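Side-chain contact in methionine-binding lipoprotein MetQ (Bacillus subtilis subsp. subtilis, PDB 4GOT), which probably binds methionine outside the membrane and passes it to the permease of the ABC transporter MetNPQ for import into the cell: residues A[45-50]-A[67-72]. Numbering follows the deposited sequence.
Sequences MYNKAL and EQEMKE
Asn47 and Glu69 are the residues whose CA atoms lie nearest across helices 44-51 and 63-72, 7.8 Å apart, and in each, CB points toward the other segment. Between these two segments the contact rests on that single pair, and it illustrates how one polar bridge can join two helices. Asn47 ND2 donates to Glu69 OE1 over 3.2 Å, the N-H lying within 17° of straight. The oxygen is approached on the anti side of the carboxylate, slightly out of its plane, while the acceptor sits almost in the amide plane of Asn47; the two flat groups are turned 32° from each other. A sharp bend in the glutamate chain (chi2 -92°) turns the carboxylate to bring OE1 to the amide. Glu69 CG also comes within 3.5 Å of Asn47 ND2. A water donates to Glu69 OE1 at 2.9 Å and accepts from Asn47 N at 3.0 Å. The direct bond and the water-mediated one close a ring through Asn47, from its backbone N to its amide, with OE1 of Glu69 taking both.

The amide is fixed from the strand side as well, since Asn47 OD1 accepts from Asn58 ND2 and Asn47 ND2 also donates to Gln61 OE1, which sets its rotation within a buried setting. An alanine in place of Glu69 would probably leave the water and one N-H of Asn47 without their shared acceptor and open a gap between the helices. The arrangement ties together two helices connected through strand 57-62 in one lobe of a periplasmic-binding-protein fold, with the side chain of Glu69 about 7 Å from the bound selenomethionine, near the ligand cleft but not among its pocket residues.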
HETATM    1  N   MSE A  45     -13.081  -2.352   0.652  1.00 28.15           N
HETATM    2  CA  MSE A  45     -14.163  -1.408   0.441  1.00 27.72           C
HETATM    3  C   MSE A  45     -13.937  -0.357  -0.663  1.00 26.50           C
HETATM    4  O   MSE A  45     -14.907   0.173  -1.238  1.00 28.29           O
HETATM    5  CB  MSE A  45     -14.508  -0.695   1.764  1.00 28.74           C
HETATM    6  CG  MSE A  45     -15.089  -1.649   2.751  1.00 32.29           C
HETATM    7 SE   MSE A  45     -15.661  -0.696   4.371  0.75 33.32          SE
HETATM    8  CE  MSE A  45     -17.098   0.394   3.591  1.00 28.42           C
ATOM      9  N   TYR A  46     -12.679  -0.035  -0.952  1.00 24.50           N
ATOM     10  CA  TYR A  46     -12.348   1.150  -1.750  1.00 23.79           C
ATOM     11  C   TYR A  46     -12.723   0.968  -3.233  1.00 25.09           C
ATOM     12  O   TYR A  46     -13.367   1.820  -3.796  1.00 29.27           O
ATOM     13  CB  TYR A  46     -10.867   1.493  -1.570  1.00 22.62           C
ATOM     14  CG  TYR A  46     -10.573   2.025  -0.182  1.00 23.94           C
ATOM     15  CD1 TYR A  46     -10.283   1.176   0.877  1.00 23.77           C
ATOM     16  CD2 TYR A  46     -10.623   3.396   0.083  1.00 24.14           C
ATOM     17  CE1 TYR A  46     -10.055   1.688   2.175  1.00 25.78           C
ATOM     18  CE2 TYR A  46     -10.422   3.900   1.367  1.00 24.86           C
ATOM     19  CZ  TYR A  46     -10.127   3.060   2.411  1.00 23.38           C
ATOM     20  OH  TYR A  46      -9.863   3.611   3.664  1.00 23.14           O
ATOM     21  N   ASN A  47     -12.344  -0.148  -3.852  1.00 27.27           N
ATOM     22  CA  ASN A  47     -12.706  -0.414  -5.255  1.00 26.92           C
ATOM     23  C   ASN A  47     -14.190  -0.646  -5.426  1.00 28.99           C
ATOM     24  O   ASN A  47     -14.782  -0.249  -6.450  1.00 29.19           O
ATOM     25  CB  ASN A  47     -11.899  -1.586  -5.796  1.00 28.77           C
ATOM     26  CG  ASN A  47     -10.489  -1.175  -6.157  1.00 27.37           C
ATOM     27  OD1 ASN A  47     -10.257  -0.008  -6.545  1.00 27.41           O
ATOM     28  ND2 ASN A  47      -9.539  -2.101  -6.037  1.00 26.07           N
ATOM     29  N   LYS A  48     -14.817  -1.256  -4.418  1.00 30.42           N
ATOM     30  CA  LYS A  48     -16.274  -1.421  -4.421  1.00 30.76           C
ATOM     31  C   LYS A  48     -17.000  -0.069  -4.472  1.00 30.78           C
ATOM     32  O   LYS A  48     -17.954   0.103  -5.259  1.00 30.41           O
ATOM     33  CB  LYS A  48     -16.747  -2.236  -3.215  1.00 34.55           C
ATOM     34  CG  LYS A  48     -18.245  -2.538  -3.242  1.00 37.16           C
ATOM     35  CD  LYS A  48     -18.572  -3.752  -2.389  1.00 43.76           C
ATOM     36  CE  LYS A  48     -19.853  -4.425  -2.837  1.00 49.27           C
ATOM     37  NZ  LYS A  48     -20.950  -3.425  -2.897  1.00 54.92           N
ATOM     38  N   ALA A  49     -16.549   0.884  -3.654  1.00 28.56           N
ATOM     39  CA  ALA A  49     -17.180   2.223  -3.597  1.00 28.89           C
ATOM     40  C   ALA A  49     -17.061   2.922  -4.971  1.00 27.80           C
ATOM     41  O   ALA A  49     -18.024   3.502  -5.473  1.00 27.58           O
ATOM     42  CB  ALA A  49     -16.562   3.064  -2.466  1.00 25.83           C
ATOM     43  N   LEU A  50     -15.883   2.804  -5.599  1.00 26.63           N
ATOM     44  CA  LEU A  50     -15.629   3.404  -6.898  1.00 27.40           C
ATOM     45  C   LEU A  50     -16.494   2.780  -7.961  1.00 28.36           C
ATOM     46  O   LEU A  50     -17.200   3.475  -8.651  1.00 32.54           O
ATOM     47  CB  LEU A  50     -14.147   3.242  -7.277  1.00 24.67           C
ATOM     48  CG  LEU A  50     -13.591   3.852  -8.565  1.00 23.95           C
ATOM     49  CD1 LEU A  50     -13.924   5.337  -8.708  1.00 23.42           C
ATOM     50  CD2 LEU A  50     -12.078   3.575  -8.605  1.00 21.96           C
ATOM     51  N   GLU A  67      -5.022  -4.979 -10.154  1.00 27.47           N
ATOM     52  CA  GLU A  67      -5.128  -6.119 -11.079  1.00 31.84           C
ATOM     53  C   GLU A  67      -5.779  -7.352 -10.488  1.00 30.08           C
ATOM     54  O   GLU A  67      -6.708  -7.935 -11.097  1.00 31.35           O
ATOM     55  CB  GLU A  67      -3.754  -6.474 -11.644  1.00 36.31           C
ATOM     56  CG  GLU A  67      -3.333  -5.439 -12.643  1.00 38.54           C
ATOM     57  CD  GLU A  67      -2.007  -5.762 -13.263  1.00 46.14           C
ATOM     58  OE1 GLU A  67      -1.436  -6.827 -12.926  1.00 44.92           O
ATOM     59  OE2 GLU A  67      -1.563  -4.933 -14.072  1.00 49.33           O
ATOM     60  N   GLN A  68      -5.307  -7.743  -9.306  1.00 28.48           N
ATOM     61  CA  GLN A  68      -5.955  -8.820  -8.549  1.00 31.05           C
ATOM     62  C   GLN A  68      -7.441  -8.566  -8.305  1.00 29.32           C
ATOM     63  O   GLN A  68      -8.265  -9.488  -8.404  1.00 28.32           O
ATOM     64  CB  GLN A  68      -5.270  -9.022  -7.167  1.00 30.59           C
ATOM     65  CG  GLN A  68      -5.887 -10.147  -6.314  1.00 29.43           C
ATOM     66  CD  GLN A  68      -5.721 -11.547  -6.924  1.00 32.52           C
ATOM     67  OE1 GLN A  68      -4.804 -11.801  -7.693  1.00 29.56           O
ATOM     68  NE2 GLN A  68      -6.613 -12.460  -6.555  1.00 32.32           N
ATOM     69  N   GLU A  69      -7.777  -7.346  -7.902  1.00 29.08           N
ATOM     70  CA  GLU A  69      -9.196  -7.005  -7.612  1.00 29.42           C
ATOM     71  C   GLU A  69     -10.083  -7.172  -8.829  1.00 32.00           C
ATOM     72  O   GLU A  69     -11.220  -7.681  -8.740  1.00 30.15           O
ATOM     73  CB  GLU A  69      -9.296  -5.603  -7.099  1.00 32.21           C
ATOM     74  CG  GLU A  69      -8.708  -5.479  -5.697  1.00 39.30           C
ATOM     75  CD  GLU A  69      -9.765  -5.672  -4.618  1.00 44.97           C
ATOM     76  OE1 GLU A  69     -10.622  -4.756  -4.514  1.00 35.97           O
ATOM     77  OE2 GLU A  69      -9.700  -6.711  -3.894  1.00 48.57           O
HETATM   78  N   MSE A  70      -9.548  -6.811  -9.992  1.00 33.15           N
HETATM   79  CA  MSE A  70     -10.328  -6.937 -11.220  1.00 35.32           C
HETATM   80  C   MSE A  70     -10.400  -8.367 -11.691  1.00 37.44           C
HETATM   81  O   MSE A  70     -11.416  -8.758 -12.234  1.00 38.47           O
HETATM   82  CB  MSE A  70      -9.823  -6.001 -12.309  1.00 37.96           C
HETATM   83  CG  MSE A  70     -10.190  -4.522 -12.042  1.00 41.80           C
HETATM   84 SE   MSE A  70      -9.197  -3.311 -13.218  0.75 45.46          SE
HETATM   85  CE  MSE A  70     -10.204  -3.731 -14.862  1.00 35.19           C
ATOM     86  N   LYS A  71      -9.339  -9.148 -11.470  1.00 41.66           N
ATOM     87  CA  LYS A  71      -9.381 -10.611 -11.681  1.00 41.99           C
ATOM     88  C   LYS A  71     -10.489 -11.266 -10.821  1.00 38.98           C
ATOM     89  O   LYS A  71     -11.237 -12.104 -11.279  1.00 40.11           O
ATOM     90  CB  LYS A  71      -8.020 -11.201 -11.350  1.00 43.59           C
ATOM     91  CG  LYS A  71      -7.839 -12.687 -11.608  1.00 53.85           C
ATOM     92  CD  LYS A  71      -6.450 -13.123 -11.121  1.00 60.41           C
ATOM     93  CE  LYS A  71      -5.325 -12.897 -12.144  1.00 65.39           C
ATOM     94  NZ  LYS A  71      -4.843 -14.180 -12.761  1.00 59.76           N
ATOM     95  N   GLU A  72     -10.592 -10.871  -9.572  1.00 36.39           N
ATOM     96  CA  GLU A  72     -11.614 -11.425  -8.667  1.00 40.82           C
ATOM     97  C   GLU A  72     -13.045 -10.902  -8.888  1.00 42.39           C
ATOM     98  O   GLU A  72     -14.015 -11.612  -8.609  1.00 41.68           O
ATOM     99  CB  GLU A  72     -11.202 -11.140  -7.221  1.00 43.26           C
ATOM    100  CG  GLU A  72      -9.989 -11.920  -6.726  1.00 45.56           C
ATOM    101  CD  GLU A  72      -9.515 -11.455  -5.342  1.00 48.61           C
ATOM    102  OE1 GLU A  72     -10.133 -10.526  -4.784  1.00 49.32           O
ATOM    103  OE2 GLU A  72      -8.522 -12.011  -4.817  1.00 48.48           O
TER
HETATM  104  O   HOH W   1     -10.706  -2.377  -2.807  1.00 25.46           O